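Local coordinates for sensory box/GGDEF family protein (Caulobacter crescentus, PDB 4YME), which probably makes or breaks down cyclic di-GMP as a membrane protein carrying GGDEF and EAL domains, of which the GGDEF domain is the part present here, at residues A[16-21]-A[139-143]; A[37-41]-A[150-154]. One frame throughout, in Å; residues are numbered along the deposited sequence. Where two conformers were deposited one is given.

Contact 1: A[16-21]-A[139-143]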
loop_
_atom_site.group_PDB
_atom_site.type_symbol
_atom_site.label_atom_id
_atom_site.label_comp_id
_atom_site.label_asym_id
_atom_site.label_seq_id
_atom_site.Cartn_x
_atom_site.Cartn_y
_atom_site.Cartn_z
ATOM N N LEU A 16 -4.719 -10.714 1.132
ATOM C CA LEU A 16 -5.228 -9.391 1.428
ATOM C C LEU A 16 -6.743 -9.354 1.571
ATOM O O LEU A 16 -7.302 -8.840 2.547
ATOM C CB LEU A 16 -4.775 -8.390 0.327
ATOM C CG LEU A 16 -5.500 -7.047 0.333
ATOM C CD1 LEU A 16 -5.062 -6.328 1.597
ATOM C CD2 LEU A 16 -5.217 -6.265 -0.972
ATOM N N GLN A 17 -7.422 -9.903 0.574
ATOM C CA GLN A 17 -8.891 -9.856 0.582
ATOM C C GLN A 17 -9.423 -10.610 1.806
ATOM O O GLN A 17 -10.342 -10.125 2.490
ATOM C CB GLN A 17 -9.417 -10.486 -0.713
ATOM C CG GLN A 17 -10.943 -10.380 -0.862
ATOM C CD GLN A 17 -11.718 -11.452 -0.057
ATOM O OE1 GLN A 17 -11.195 -12.561 0.242
ATOM N NE2 GLN A 17 -12.975 -11.110 0.316
HETATM N N MSE A 18 -8.820 -11.761 2.135
HETATM C CA MSE A 18 -9.305 -12.568 3.288
HETATM C C MSE A 18 -9.104 -11.813 4.611
HETATM O O MSE A 18 -9.966 -11.775 5.474
HETATM C CB MSE A 18 -8.574 -13.888 3.409
HETATM C CG MSE A 18 -8.838 -14.780 2.280
HETATM SE SE MSE A 18 -7.877 -16.477 2.404
HETATM C CE MSE A 18 -6.114 -16.095 3.085
ATOM N N ARG A 19 -7.932 -11.240 4.760
ATOM C CA ARG A 19 -7.600 -10.547 6.003
ATOM C C ARG A 19 -8.373 -9.231 6.149
ATOM O O ARG A 19 -8.758 -8.871 7.248
ATOM C CB ARG A 19 -6.095 -10.358 6.131
ATOM C CG ARG A 19 -5.356 -11.680 6.494
ATOM C CD ARG A 19 -3.904 -11.425 6.804
ATOM N NE ARG A 19 -3.782 -10.623 8.033
ATOM C CZ ARG A 19 -2.629 -10.239 8.584
ATOM N NH1 ARG A 19 -1.487 -10.565 8.004
ATOM N NH2 ARG A 19 -2.616 -9.507 9.678
ATOM N N LEU A 20 -8.638 -8.558 5.027
ATOM C CA LEU A 20 -9.432 -7.316 5.041
ATOM C C LEU A 20 -10.879 -7.634 5.413
ATOM O O LEU A 20 -11.491 -6.959 6.222
ATOM C CB LEU A 20 -9.294 -6.596 3.694
ATOM C CG LEU A 20 -10.178 -5.345 3.563
ATOM C CD1 LEU A 20 -9.926 -4.356 4.683
ATOM C CD2 LEU A 20 -9.836 -4.694 2.199
ATOM N N ALA A 21 -11.425 -8.714 4.836
ATOM C CA ALA A 21 -12.805 -9.103 5.193
ATOM C C ALA A 21 -12.897 -9.410 6.685
ATOM O O ALA A 21 -13.882 -8.988 7.352
ATOM C CB ALA A 21 -13.252 -10.264 4.377
ATOM N N ALA A 139 -14.760 -5.715 1.706
ATOM C CA ALA A 139 -13.377 -5.665 1.256
ATOM C C ALA A 139 -13.259 -5.176 -0.167
ATOM O O ALA A 139 -12.447 -4.280 -0.465
ATOM C CB ALA A 139 -12.681 -7.021 1.417
ATOM N N GLU A 140 -14.118 -5.701 -1.041
ATOM C CA GLU A 140 -14.068 -5.359 -2.454
ATOM C C GLU A 140 -14.435 -3.911 -2.695
ATOM O O GLU A 140 -13.804 -3.263 -3.542
ATOM C CB GLU A 140 -15.030 -6.275 -3.212
ATOM C CG GLU A 140 -14.606 -7.728 -3.209
ATOM C CD GLU A 140 -14.738 -8.479 -1.839
ATOM O OE1 GLU A 140 -15.591 -8.180 -0.913
ATOM O OE2 GLU A 140 -13.896 -9.409 -1.695
ATOM N N ALA A 141 -15.438 -3.407 -1.951
ATOM C CA ALA A 141 -15.850 -2.011 -2.057
ATOM C C ALA A 141 -14.721 -1.091 -1.632
ATOM O O ALA A 141 -14.432 -0.124 -2.333
ATOM C CB ALA A 141 -17.057 -1.715 -1.284
ATOM N N LEU A 142 -14.073 -1.400 -0.515
ATOM C CA LEU A 142 -12.942 -0.583 -0.059
ATOM C C LEU A 142 -11.762 -0.630 -1.035
ATOM O O LEU A 142 -11.091 0.402 -1.216
ATOM C CB LEU A 142 -12.444 -1.063 1.290
ATOM C CG LEU A 142 -13.417 -0.739 2.422
ATOM C CD1 LEU A 142 -13.069 -1.466 3.712
ATOM C CD2 LEU A 142 -13.498 0.760 2.689
HETATM N N MSE A 143 -11.478 -1.806 -1.575
HETATM C CA MSE A 143 -10.399 -2.017 -2.592
HETATM C C MSE A 143 -10.579 -1.119 -3.756
HETATM O O MSE A 143 -9.629 -0.428 -4.239
HETATM C CB MSE A 143 -10.508 -3.422 -3.199
HETATM C CG MSE A 143 -9.970 -4.468 -2.365
HETATM SE SE MSE A 143 -8.302 -3.780 -1.729
HETATM C CE MSE A 143 -7.190 -4.386 -3.175
#

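Contact 2: A[37-41]-A[150-154]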
loop_
_atom_site.group_PDB
_atom_site.type_symbol
_atom_site.label_atom_id
_atom_site.label_comp_id
_atom_site.label_asym_id
_atom_site.label_seq_id
_atom_site.Cartn_x
_atom_site.Cartn_y
_atom_site.Cartn_z
ATOM N N ILE A 37 -5.265 1.752 2.055
ATOM C CA ILE A 37 -4.377 2.660 1.383
ATOM C C ILE A 37 -3.807 1.978 0.178
ATOM O O ILE A 37 -3.106 0.975 0.325
ATOM C CB ILE A 37 -3.271 3.142 2.298
ATOM C CG1 ILE A 37 -3.844 3.807 3.541
ATOM C CG2 ILE A 37 -2.355 4.089 1.561
ATOM C CD1 ILE A 37 -2.901 4.084 4.659
ATOM N N CYS A 38 -4.088 2.505 -1.000
ATOM C CA CYS A 38 -3.527 2.000 -2.242
ATOM C C CYS A 38 -2.345 2.871 -2.673
ATOM O O CYS A 38 -2.449 4.091 -2.682
ATOM C CB CYS A 38 -4.649 1.996 -3.285
ATOM S SG CYS A 38 -4.276 1.269 -4.889
ATOM N N ILE A 39 -1.229 2.239 -3.025
ATOM C CA ILE A 39 0.026 2.937 -3.255
ATOM C C ILE A 39 0.613 2.512 -4.568
ATOM O O ILE A 39 0.552 1.329 -4.911
ATOM C CB ILE A 39 1.064 2.527 -2.195
ATOM C CG1 ILE A 39 0.574 2.851 -0.790
ATOM C CG2 ILE A 39 2.453 3.117 -2.487
ATOM C CD1 ILE A 39 1.309 2.134 0.338
ATOM N N ASP A 40 1.160 3.451 -5.332
ATOM C CA ASP A 40 1.927 3.024 -6.488
ATOM C C ASP A 40 3.164 3.857 -6.626
ATOM O O ASP A 40 3.310 4.826 -5.915
ATOM C CB ASP A 40 1.117 2.857 -7.729
ATOM C CG ASP A 40 0.795 4.103 -8.428
ATOM O OD1 ASP A 40 1.123 5.193 -7.945
ATOM O OD2 ASP A 40 0.342 3.912 -9.583
ATOM N N LEU A 41 4.102 3.398 -7.432
ATOM C CA LEU A 41 5.408 4.033 -7.527
ATOM C C LEU A 41 5.451 4.963 -8.747
ATOM O O LEU A 41 5.064 4.593 -9.852
ATOM C CB LEU A 41 6.531 2.974 -7.601
ATOM C CG LEU A 41 6.604 2.071 -6.369
ATOM C CD1 LEU A 41 7.754 1.085 -6.546
ATOM C CD2 LEU A 41 6.768 2.888 -5.030
ATOM N N LEU A 150 -6.699 6.564 -5.544
ATOM C CA LEU A 150 -5.333 6.625 -6.085
ATOM C C LEU A 150 -5.347 7.356 -7.420
ATOM O O LEU A 150 -4.509 8.244 -7.632
ATOM C CB LEU A 150 -4.683 5.247 -6.210
ATOM C CG LEU A 150 -3.288 5.216 -6.881
ATOM C CD1 LEU A 150 -2.250 6.009 -6.124
ATOM C CD2 LEU A 150 -2.816 3.810 -6.949
ATOM N N TYR A 151 -6.292 7.008 -8.305
ATOM C CA TYR A 151 -6.421 7.708 -9.575
ATOM C C TYR A 151 -6.568 9.212 -9.348
ATOM O O TYR A 151 -5.874 10.004 -10.005
ATOM C CB TYR A 151 -7.626 7.205 -10.433
ATOM C CG TYR A 151 -7.775 8.025 -11.701
ATOM C CD1 TYR A 151 -7.025 7.734 -12.810
ATOM C CD2 TYR A 151 -8.644 9.098 -11.749
ATOM C CE1 TYR A 151 -7.101 8.506 -13.955
ATOM C CE2 TYR A 151 -8.736 9.888 -12.906
ATOM C CZ TYR A 151 -7.951 9.564 -13.978
ATOM O OH TYR A 151 -7.975 10.302 -15.143
ATOM N N ARG A 152 -7.492 9.586 -8.455
ATOM C CA ARG A 152 -7.765 10.998 -8.164
ATOM C C ARG A 152 -6.516 11.693 -7.627
ATOM O O ARG A 152 -6.225 12.845 -7.980
ATOM C CB ARG A 152 -8.902 11.147 -7.163
ATOM C CG ARG A 152 -10.270 10.756 -7.699
ATOM C CD ARG A 152 -10.560 11.492 -8.981
ATOM N NE ARG A 152 -11.952 11.434 -9.377
ATOM C CZ ARG A 152 -12.360 11.671 -10.614
ATOM N NH1 ARG A 152 -11.481 11.933 -11.566
ATOM N NH2 ARG A 152 -13.641 11.619 -10.899
ATOM N N ALA A 153 -5.797 11.003 -6.762
ATOM C CA ALA A 153 -4.552 11.543 -6.191
ATOM C C ALA A 153 -3.444 11.752 -7.229
ATOM O O ALA A 153 -2.660 12.685 -7.120
ATOM C CB ALA A 153 -4.049 10.623 -5.089
ATOM N N LYS A 154 -3.376 10.875 -8.210
ATOM C CA LYS A 154 -2.370 10.987 -9.271
ATOM C C LYS A 154 -2.754 12.111 -10.224
ATOM O O LYS A 154 -1.864 12.816 -10.687
ATOM C CB LYS A 154 -2.150 9.654 -9.996
ATOM C CG LYS A 154 -1.450 8.611 -9.110
ATOM C CD LYS A 154 -1.540 7.213 -9.690
ATOM C CE LYS A 154 -0.760 7.088 -10.948
ATOM N NZ LYS A 154 -0.884 5.713 -11.469
#

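Contact 1: A[16-21]-A[139-143]
L20 and A139 meet where two helices on the same face of the ferredoxin-like GGDEF sheet cross. The axes of 16-21 and 139-143 pass 9.8 Å apart at 111°. Their nearest CA atoms, those of A21 and A139, are 5.3 Å apart. A139 is small and its methyl points at the other helix. L20 sets its isobutyl group against it, with CG of L20 3.7 Å from CB of A139. Because CG of L20 is anti to the backbone N (chi1 175°), the branch reaches across to A139. CD2 of L20 also comes near the carbonyl O of A139, at 3.8 Å. M143, a selenomethionine, extends the apolar patch to L16. Its chain is bent at chi2 and chi3. In one of its two conformers, CE of M143 meets CD2 of L16 tip to tip at 3.5 Å. The same side chains pack on the sheet: L20 on V36 and V88, M143 on L80 and I86. A polar pair edges the contact. The Q17 amide and the E140 carboxylate have planes turned 34° from each other. NE2 of Q17 donates to OE2 of E140 at 2.8 Å. OE2 accepts on its syn lone pair, but the bond is bent and the oxygen lies tilted from the amide plane.

Contact 2: A[37-41]-A[150-154]
C38 and L150 mark the closest backbone approach, with CA atoms 6.3 Å apart, where strand 37-41 packs against helix 150-154. The two axes come within 9.5 Å and their directions differ by 48°. This is strand-on-helix packing in the ferredoxin-like core of the GGDEF domain. Strand 33-41 is a central strand of the sheet, and next to it on strand 125-131, S126 touches D40, L150 and K154. C38 and D40 point toward the helix, and L150 fits between them. L150 CD2 lies 3.6 Å from SG of C38, in one of the two conformers of C38, and 3.9 Å from CG of D40. CD1 of L150 is turned toward the carbonyl O of C38, 3.9 Å away. With CG of D40 between the backbone N and the carbonyl carbon (chi1 79°), the carboxylate is turned toward K154 and CG lies near L150. K154 reaches it from the opposite direction, its chain bent at chi3 (67°). NZ of K154 gives a salt bridge to OD2 of D40 at 2.9 Å, accepted on the syn lone pair. In active relatives the equivalent aspartate helps bind magnesium, so the pair probably lies at the nucleotide site. Replacing D40 with alanine is likely to leave the K154 ammonium without this carboxylate and to open a gap beside L150. The lysine chain also lies against the carboxylate, with CD of K154 3.8 Å from OD1 of D40.

Contacts 1 and 2 share helix 139-156. Contact 1 uses its first turn and contact 2 lies near its C-terminal end. Their centres are about 17 Å apart, and their nearest atoms about 6 Å, so they do not touch. The other two segments sit on helix 13-30 and strand 33-41, which follow each other in the chain. Along the sequence the order is 16-21, 37-41, 139-143, 150-154, so the contacts cross. Helix 139-156, last in the chain, is thus packed against the first helix at one end and the first long strand at the other. This brings the first and last helices together on one face of the central antiparallel sheet.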